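Local coordinates for protein pyridoxamine 5-phosphate-dependent dehydrase (Escherichia coli, PDB 3B8X) that removes the C3' hydroxyl of GDP-4-keto-6-deoxymannose by a coupled transamination and deoxygenation on the route to the O-antigen sugar L-colitose, at residues T113-V125 and N136-I150. The protein carries 1 engineered substitution. Numbering follows the deposited sequence.
Sequences TLNIDIESLKEAV and NLLGNPNNFDEINKI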
ATOM      1  N   THR B 113     -13.759  29.168  -0.694  1.00  9.77           N
ATOM      2  CA  THR B 113     -13.057  28.308   0.256  1.00 10.65           C
ATOM      3  C   THR B 113     -12.300  27.127  -0.354  1.00 16.36           C
ATOM      4  O   THR B 113     -11.391  26.584   0.290  1.00 19.68           O
ATOM      5  CB  THR B 113     -13.981  27.691   1.252  1.00 11.63           C
ATOM      6  OG1 THR B 113     -14.846  26.787   0.571  1.00 10.87           O
ATOM      7  CG2 THR B 113     -14.762  28.762   1.948  1.00 21.50           C
ATOM      8  N   LEU B 114     -12.714  26.744  -1.568  1.00  9.58           N
ATOM      9  CA  LEU B 114     -12.198  25.592  -2.328  1.00  7.56           C
ATOM     10  C   LEU B 114     -12.722  24.312  -1.770  1.00 18.45           C
ATOM     11  O   LEU B 114     -12.452  23.256  -2.329  1.00  9.21           O
ATOM     12  CB  LEU B 114     -10.660  25.519  -2.376  1.00  5.88           C
ATOM     13  CG  LEU B 114      -9.928  26.773  -2.893  1.00  8.91           C
ATOM     14  CD1 LEU B 114      -8.461  26.419  -3.077  1.00  2.37           C
ATOM     15  CD2 LEU B 114     -10.582  27.309  -4.181  1.00  7.78           C
ATOM     16  N   ASN B 115     -13.508  24.414  -0.699  1.00 11.57           N
ATOM     17  CA  ASN B 115     -14.132  23.223  -0.074  1.00  4.43           C
ATOM     18  C   ASN B 115     -15.562  23.003  -0.594  1.00  5.75           C
ATOM     19  O   ASN B 115     -16.063  23.820  -1.401  1.00 12.35           O
ATOM     20  CB  ASN B 115     -14.065  23.308   1.453  1.00  7.08           C
ATOM     21  CG  ASN B 115     -12.648  23.141   1.979  1.00 20.00           C
ATOM     22  OD1 ASN B 115     -11.813  22.484   1.367  1.00 12.89           O
ATOM     23  ND2 ASN B 115     -12.368  23.761   3.097  1.00  9.30           N
ATOM     24  N   ILE B 116     -16.147  21.852  -0.245  1.00 17.90           N
ATOM     25  CA  ILE B 116     -17.479  21.469  -0.715  1.00 19.92           C
ATOM     26  C   ILE B 116     -18.479  22.622  -0.457  1.00  6.96           C
ATOM     27  O   ILE B 116     -18.430  23.266   0.573  1.00 10.75           O
ATOM     28  CB  ILE B 116     -17.966  20.210   0.012  1.00 15.44           C
ATOM     29  CG1 ILE B 116     -19.212  19.599  -0.677  1.00 10.45           C
ATOM     30  CG2 ILE B 116     -18.231  20.561   1.427  1.00  8.98           C
ATOM     31  CD1 ILE B 116     -19.466  18.133  -0.382  1.00 12.05           C
ATOM     32  N   ASP B 117     -19.307  22.904  -1.442  1.00 15.43           N
ATOM     33  CA  ASP B 117     -20.244  23.978  -1.302  1.00 15.40           C
ATOM     34  C   ASP B 117     -21.275  23.628  -0.272  1.00 12.80           C
ATOM     35  O   ASP B 117     -22.007  22.660  -0.411  1.00 20.95           O
ATOM     36  CB  ASP B 117     -20.919  24.253  -2.620  1.00 17.24           C
ATOM     37  CG  ASP B 117     -21.761  25.470  -2.538  1.00 99.89           C
ATOM     38  OD1 ASP B 117     -21.212  26.513  -2.164  1.00 20.54           O
ATOM     39  OD2 ASP B 117     -22.975  25.374  -2.720  1.00 17.24           O
ATOM     40  N   ILE B 118     -21.340  24.408   0.786  1.00 16.84           N
ATOM     41  CA  ILE B 118     -22.290  24.092   1.824  1.00 23.85           C
ATOM     42  C   ILE B 118     -23.733  24.030   1.361  1.00 40.03           C
ATOM     43  O   ILE B 118     -24.445  23.038   1.581  1.00 18.25           O
ATOM     44  CB  ILE B 118     -22.134  25.052   2.952  1.00 18.05           C
ATOM     45  CG1 ILE B 118     -20.748  24.816   3.537  1.00 15.56           C
ATOM     46  CG2 ILE B 118     -23.306  24.895   3.941  1.00  9.69           C
ATOM     47  CD1 ILE B 118     -20.649  23.514   4.327  1.00 21.03           C
ATOM     48  N   GLU B 119     -24.177  25.100   0.725  1.00 14.12           N
ATOM     49  CA  GLU B 119     -25.532  25.073   0.238  1.00 20.36           C
ATOM     50  C   GLU B 119     -25.746  23.849  -0.631  1.00 19.83           C
ATOM     51  O   GLU B 119     -26.748  23.158  -0.484  1.00 17.98           O
ATOM     52  CB  GLU B 119     -25.876  26.340  -0.520  1.00 29.65           C
ATOM     53  CG  GLU B 119     -26.238  27.452   0.430  1.00 23.26           C
ATOM     54  CD  GLU B 119     -27.192  27.012   1.534  1.00 99.89           C
ATOM     55  OE1 GLU B 119     -28.344  26.664   1.193  1.00 36.11           O
ATOM     56  OE2 GLU B 119     -26.803  27.038   2.731  1.00 38.54           O
ATOM     57  N   SER B 120     -24.823  23.570  -1.547  1.00 18.18           N
ATOM     58  CA  SER B 120     -25.031  22.403  -2.407  1.00 25.83           C
ATOM     59  C   SER B 120     -25.025  21.120  -1.597  1.00 24.27           C
ATOM     60  O   SER B 120     -25.632  20.100  -1.972  1.00 25.34           O
ATOM     61  CB  SER B 120     -23.960  22.295  -3.478  1.00 14.97           C
ATOM     62  OG  SER B 120     -23.933  23.449  -4.313  1.00 32.43           O
ATOM     63  N   LEU B 121     -24.316  21.169  -0.481  1.00 22.75           N
ATOM     64  CA  LEU B 121     -24.223  19.967   0.297  1.00 21.88           C
ATOM     65  C   LEU B 121     -25.592  19.725   0.918  1.00 30.22           C
ATOM     66  O   LEU B 121     -26.113  18.603   0.915  1.00 25.78           O
ATOM     67  CB  LEU B 121     -23.091  20.082   1.327  1.00 21.24           C
ATOM     68  CG  LEU B 121     -23.051  18.947   2.369  1.00 20.00           C
ATOM     69  CD1 LEU B 121     -22.964  17.544   1.761  1.00 10.54           C
ATOM     70  CD2 LEU B 121     -22.010  19.155   3.458  1.00 18.20           C
ATOM     71  N   LYS B 122     -26.192  20.800   1.413  1.00 28.78           N
ATOM     72  CA  LYS B 122     -27.507  20.715   2.056  1.00 28.97           C
ATOM     73  C   LYS B 122     -28.559  20.105   1.107  1.00 16.01           C
ATOM     74  O   LYS B 122     -29.410  19.289   1.511  1.00 21.69           O
ATOM     75  CB  LYS B 122     -27.905  22.117   2.521  1.00 31.75           C
ATOM     76  CG  LYS B 122     -28.946  22.191   3.634  1.00 33.59           C
ATOM     77  CD  LYS B 122     -29.816  23.480   3.525  1.00 33.37           C
ATOM     78  CE  LYS B 122     -29.372  24.552   4.550  1.00 99.89           C
ATOM     79  NZ  LYS B 122     -29.871  25.938   4.290  1.00 99.89           N
ATOM     80  N   GLU B 123     -28.488  20.480  -0.164  1.00 19.23           N
ATOM     81  CA  GLU B 123     -29.412  20.002  -1.199  1.00 28.53           C
ATOM     82  C   GLU B 123     -29.222  18.519  -1.505  1.00 99.89           C
ATOM     83  O   GLU B 123     -30.172  17.758  -1.786  1.00 22.91           O
ATOM     84  CB  GLU B 123     -29.071  20.738  -2.492  1.00 20.46           C
ATOM     85  CG  GLU B 123     -30.197  21.354  -3.329  1.00 99.89           C
ATOM     86  CD  GLU B 123     -29.702  21.882  -4.701  1.00 99.89           C
ATOM     87  OE1 GLU B 123     -28.607  22.520  -4.781  1.00 57.53           O
ATOM     88  OE2 GLU B 123     -30.419  21.643  -5.706  1.00 99.89           O
ATOM     89  N   ALA B 124     -27.952  18.143  -1.530  1.00 27.05           N
ATOM     90  CA  ALA B 124     -27.550  16.789  -1.888  1.00 23.60           C
ATOM     91  C   ALA B 124     -27.863  15.668  -0.891  1.00 11.68           C
ATOM     92  O   ALA B 124     -27.990  14.498  -1.273  1.00 27.68           O
ATOM     93  CB  ALA B 124     -26.059  16.787  -2.193  1.00 21.65           C
ATOM     94  N   VAL B 125     -27.901  16.006   0.391  1.00 13.33           N
ATOM     95  CA  VAL B 125     -28.080  15.017   1.425  1.00 28.68           C
ATOM     96  C   VAL B 125     -29.501  14.462   1.410  1.00 40.08           C
ATOM     97  O   VAL B 125     -30.453  15.193   1.676  1.00 44.62           O
ATOM     98  CB  VAL B 125     -27.738  15.622   2.805  1.00 13.70           C
ATOM     99  CG1 VAL B 125     -28.114  14.647   3.900  1.00 24.12           C
ATOM    100  CG2 VAL B 125     -26.260  15.961   2.874  1.00 24.52           C
ATOM    101  N   ASN B 136     -10.488  18.652   3.577  1.00 11.74           N
ATOM    102  CA  ASN B 136     -10.068  20.009   3.960  1.00  8.24           C
ATOM    103  C   ASN B 136      -8.985  20.423   2.981  1.00 17.85           C
ATOM    104  O   ASN B 136      -7.827  19.992   3.083  1.00 15.41           O
ATOM    105  CB  ASN B 136      -9.564  20.056   5.414  1.00  4.98           C
ATOM    106  CG  ASN B 136     -10.625  19.598   6.393  1.00 18.90           C
ATOM    107  OD1 ASN B 136     -11.761  20.126   6.381  1.00  7.84           O
ATOM    108  ND2 ASN B 136     -10.311  18.543   7.160  1.00 11.11           N
ATOM    109  N   LEU B 137      -9.384  21.201   1.978  1.00  7.02           N
ATOM    110  CA  LEU B 137      -8.493  21.535   0.891  1.00  5.88           C
ATOM    111  C   LEU B 137      -7.430  22.577   1.164  1.00 12.73           C
ATOM    112  O   LEU B 137      -7.701  23.680   1.645  1.00  9.08           O
ATOM    113  CB  LEU B 137      -9.260  21.849  -0.405  1.00  6.90           C
ATOM    114  CG  LEU B 137      -8.570  21.370  -1.694  1.00 14.49           C
ATOM    115  CD1 LEU B 137      -8.809  19.869  -1.925  1.00  6.52           C
ATOM    116  CD2 LEU B 137      -9.072  22.164  -2.907  1.00 17.08           C
ATOM    117  N   LEU B 138      -6.220  22.203   0.792  1.00  5.93           N
ATOM    118  CA  LEU B 138      -5.069  23.086   0.815  1.00 11.33           C
ATOM    119  C   LEU B 138      -4.792  23.684   2.173  1.00 23.40           C
ATOM    120  O   LEU B 138      -4.177  24.752   2.270  1.00  9.11           O
ATOM    121  CB  LEU B 138      -5.288  24.223  -0.183  1.00  8.94           C
ATOM    122  CG  LEU B 138      -4.237  24.313  -1.275  1.00 16.03           C
ATOM    123  CD1 LEU B 138      -4.070  22.959  -1.953  1.00 11.41           C
ATOM    124  CD2 LEU B 138      -4.623  25.426  -2.255  1.00  5.00           C
ATOM    125  N   GLY B 139      -5.281  23.054   3.224  1.00  3.60           N
ATOM    126  CA  GLY B 139      -4.982  23.631   4.516  1.00  2.79           C
ATOM    127  C   GLY B 139      -6.268  24.165   5.164  1.00  3.40           C
ATOM    128  O   GLY B 139      -6.314  24.414   6.381  1.00  8.87           O
ATOM    129  N   ASN B 140      -7.260  24.377   4.315  1.00  8.51           N
ATOM    130  CA  ASN B 140      -8.495  24.979   4.781  1.00 17.02           C
ATOM    131  C   ASN B 140      -9.493  23.961   5.300  1.00 14.14           C
ATOM    132  O   ASN B 140     -10.038  23.181   4.501  1.00 12.55           O
ATOM    133  CB  ASN B 140      -9.129  25.724   3.609  1.00 15.34           C
ATOM    134  CG  ASN B 140      -9.860  26.994   4.027  1.00 11.06           C
ATOM    135  OD1 ASN B 140      -9.580  27.576   5.092  1.00 10.06           O
ATOM    136  ND2 ASN B 140     -10.778  27.458   3.157  1.00  6.85           N
ATOM    137  N   PRO B 141      -9.824  24.027   6.596  1.00  7.06           N
ATOM    138  CA  PRO B 141     -10.834  23.099   7.129  1.00  6.80           C
ATOM    139  C   PRO B 141     -12.233  23.464   6.625  1.00 31.89           C
ATOM    140  O   PRO B 141     -12.546  24.632   6.323  1.00 18.33           O
ATOM    141  CB  PRO B 141     -10.805  23.362   8.644  1.00  7.19           C
ATOM    142  CG  PRO B 141     -10.333  24.789   8.805  1.00  9.14           C
ATOM    143  CD  PRO B 141      -9.522  25.128   7.537  1.00  7.28           C
ATOM    144  N   ASN B 142     -13.091  22.455   6.596  1.00  8.36           N
ATOM    145  CA  ASN B 142     -14.489  22.683   6.237  1.00 12.74           C
ATOM    146  C   ASN B 142     -15.160  23.378   7.403  1.00 28.84           C
ATOM    147  O   ASN B 142     -14.635  23.357   8.517  1.00 10.24           O
ATOM    148  CB  ASN B 142     -15.179  21.337   6.045  1.00 13.28           C
ATOM    149  CG  ASN B 142     -14.881  20.754   4.722  1.00 15.83           C
ATOM    150  OD1 ASN B 142     -15.646  21.000   3.789  1.00  9.19           O
ATOM    151  ND2 ASN B 142     -13.669  20.147   4.564  1.00 13.61           N
ATOM    152  N   ASN B 143     -16.341  23.947   7.186  1.00 11.42           N
ATOM    153  CA  ASN B 143     -17.018  24.508   8.327  1.00 10.56           C
ATOM    154  C   ASN B 143     -17.852  23.398   8.898  1.00  7.89           C
ATOM    155  O   ASN B 143     -18.940  23.112   8.410  1.00  9.66           O
ATOM    156  CB  ASN B 143     -17.859  25.745   7.989  1.00 18.40           C
ATOM    157  CG  ASN B 143     -18.678  26.196   9.171  1.00 53.75           C
ATOM    158  OD1 ASN B 143     -18.997  25.385  10.032  1.00 28.90           O
ATOM    159  ND2 ASN B 143     -18.997  27.483   9.246  1.00 22.77           N
ATOM    160  N   PHE B 144     -17.297  22.726   9.890  1.00 15.18           N
ATOM    161  CA  PHE B 144     -17.928  21.557  10.486  1.00 26.11           C
ATOM    162  C   PHE B 144     -19.245  21.810  11.205  1.00 14.97           C
ATOM    163  O   PHE B 144     -20.088  20.933  11.272  1.00 22.12           O
ATOM    164  CB  PHE B 144     -16.920  20.708  11.262  1.00 13.26           C
ATOM    165  CG  PHE B 144     -15.926  20.028  10.361  1.00 14.69           C
ATOM    166  CD1 PHE B 144     -14.628  20.502  10.233  1.00 21.34           C
ATOM    167  CD2 PHE B 144     -16.339  18.964   9.565  1.00 13.29           C
ATOM    168  CE1 PHE B 144     -13.726  19.892   9.327  1.00  1.00           C
ATOM    169  CE2 PHE B 144     -15.447  18.326   8.702  1.00 15.22           C
ATOM    170  CZ  PHE B 144     -14.166  18.804   8.564  1.00 18.22           C
ATOM    171  N   ASP B 145     -19.446  23.047  11.646  1.00 15.28           N
ATOM    172  CA  ASP B 145     -20.720  23.422  12.265  1.00 16.45           C
ATOM    173  C   ASP B 145     -21.793  23.318  11.193  1.00 24.83           C
ATOM    174  O   ASP B 145     -22.813  22.635  11.357  1.00 27.86           O
ATOM    175  CB  ASP B 145     -20.658  24.882  12.715  1.00 47.66           C
ATOM    176  CG  ASP B 145     -19.899  25.062  14.019  1.00 99.89           C
ATOM    177  OD1 ASP B 145     -19.668  24.055  14.719  1.00 40.80           O
ATOM    178  OD2 ASP B 145     -19.522  26.211  14.340  1.00 37.46           O
ATOM    179  N   GLU B 146     -21.579  24.017  10.087  1.00 15.71           N
ATOM    180  CA  GLU B 146     -22.578  23.959   9.035  1.00  8.81           C
ATOM    181  C   GLU B 146     -22.803  22.524   8.610  1.00 37.96           C
ATOM    182  O   GLU B 146     -23.935  22.124   8.301  1.00 23.09           O
ATOM    183  CB  GLU B 146     -22.106  24.759   7.795  1.00 18.68           C
ATOM    184  CG  GLU B 146     -21.890  26.244   8.045  1.00 99.89           C
ATOM    185  CD  GLU B 146     -23.087  26.917   8.688  1.00 39.49           C
ATOM    186  OE1 GLU B 146     -23.640  27.849   8.062  1.00 99.89           O
ATOM    187  OE2 GLU B 146     -23.455  26.527   9.820  1.00 99.89           O
ATOM    188  N   ILE B 147     -21.702  21.784   8.505  1.00 22.29           N
ATOM    189  CA  ILE B 147     -21.784  20.407   8.042  1.00 41.91           C
ATOM    190  C   ILE B 147     -22.557  19.533   9.009  1.00 30.17           C
ATOM    191  O   ILE B 147     -23.423  18.747   8.619  1.00 16.36           O
ATOM    192  CB  ILE B 147     -20.402  19.815   7.804  1.00 43.43           C
ATOM    193  CG1 ILE B 147     -19.849  20.411   6.516  1.00 15.57           C
ATOM    194  CG2 ILE B 147     -20.484  18.301   7.712  1.00 14.49           C
ATOM    195  CD1 ILE B 147     -18.545  19.922   6.171  1.00 15.79           C
ATOM    196  N   ASN B 148     -22.239  19.679  10.288  1.00 11.68           N
ATOM    197  CA  ASN B 148     -22.942  18.900  11.291  1.00 11.57           C
ATOM    198  C   ASN B 148     -24.428  19.260  11.386  1.00 25.92           C
ATOM    199  O   ASN B 148     -25.268  18.388  11.633  1.00 64.22           O
ATOM    200  CB  ASN B 148     -22.233  19.036  12.631  1.00 18.59           C
ATOM    201  CG  ASN B 148     -21.092  18.047  12.760  1.00 99.89           C
ATOM    202  OD1 ASN B 148     -21.209  16.909  12.296  1.00 23.28           O
ATOM    203  ND2 ASN B 148     -19.971  18.479  13.337  1.00 36.12           N
ATOM    204  N   LYS B 149     -24.761  20.521  11.117  1.00 31.59           N
ATOM    205  CA  LYS B 149     -26.158  20.964  11.116  1.00 36.97           C
ATOM    206  C   LYS B 149     -26.903  20.203  10.031  1.00 42.16           C
ATOM    207  O   LYS B 149     -27.991  19.664  10.251  1.00 34.46           O
ATOM    208  CB  LYS B 149     -26.246  22.450  10.790  1.00 23.60           C
ATOM    209  CG  LYS B 149     -25.797  23.347  11.915  1.00 27.13           C
ATOM    210  CD  LYS B 149     -26.242  24.783  11.670  1.00 99.89           C
ATOM    211  CE  LYS B 149     -26.802  25.417  12.944  1.00 99.89           C
ATOM    212  NZ  LYS B 149     -25.775  25.578  14.024  1.00 99.89           N
ATOM    213  N   ILE B 150     -26.313  20.197   8.840  1.00 14.41           N
ATOM    214  CA  ILE B 150     -26.875  19.487   7.699  1.00 19.83           C
ATOM    215  C   ILE B 150     -27.160  18.018   8.066  1.00 26.54           C
ATOM    216  O   ILE B 150     -28.248  17.504   7.775  1.00 63.39           O
ATOM    217  CB  ILE B 150     -25.944  19.582   6.457  1.00 14.46           C
ATOM    218  CG1 ILE B 150     -25.758  21.040   6.009  1.00 22.45           C
ATOM    219  CG2 ILE B 150     -26.547  18.807   5.265  1.00 21.43           C
ATOM    220  CD1 ILE B 150     -24.963  21.156   4.647  1.00 16.99           C
TER
HETATM  221  O   HOH W   1     -14.224  25.950   4.448  1.00 13.41           O
HETATM  222  O   HOH W   2     -17.515  22.987   3.176  1.00 27.38           O
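Ile150 pushes its CD1 methyl over the flank of helix 118-124, where it lies 3.5 Å from Lys122 N and is also met by Leu121 CG and Lys122 CB. The two segments are joined by strand 129-135 of the mixed central sheet, a helix-strand-helix unit of the large-domain sheet in the PLP-dependent aminotransferase fold, and the nearly parallel helices 118-124 and 144-150 run with axes 10.1 Å apart. With CG1 beside its backbone N (chi1 -62°) and the chain extended beyond it, Ile150 sends CD1 toward helix 118-124, while its CG2 turns to Val125 CG2 at 3.7 Å. One turn earlier, Ile147 CG1 is shared by Ile118 CD1 and Leu121 CD2, each side chain crossing it at about a right angle. Leu121 and Ile147 also rest on strand 129-135, so this apolar seam continues into the sheet.

Ahead of the helices the contact becomes polar and depends on the buried amide of Asn115. Its OD1 accepts from Leu137 N at 2.8 Å, in the carbonyl plane and on a lone pair; its ND2 donates to Asn140 O, also at 2.8 Å, from well above that carbonyl's plane. Bonds at both ends of the amide fix its rotation and tie it to the turn that follows strand 129-135. Asn140 ND2 donates to Thr113 O, in the carbonyl plane, and to Gln296 O, while its OD1 accepts from Thr298 N. Leu137 CD2 packs on Leu114 CB, so the polar end also has an apolar contact, and the Leu137 side chain comes within about 5 Å of the bound cofactor-sugar adduct. Between the polar and apolar parts, a water donates to both Ile116 O and Asn142 OD1, at 2.8 Å each.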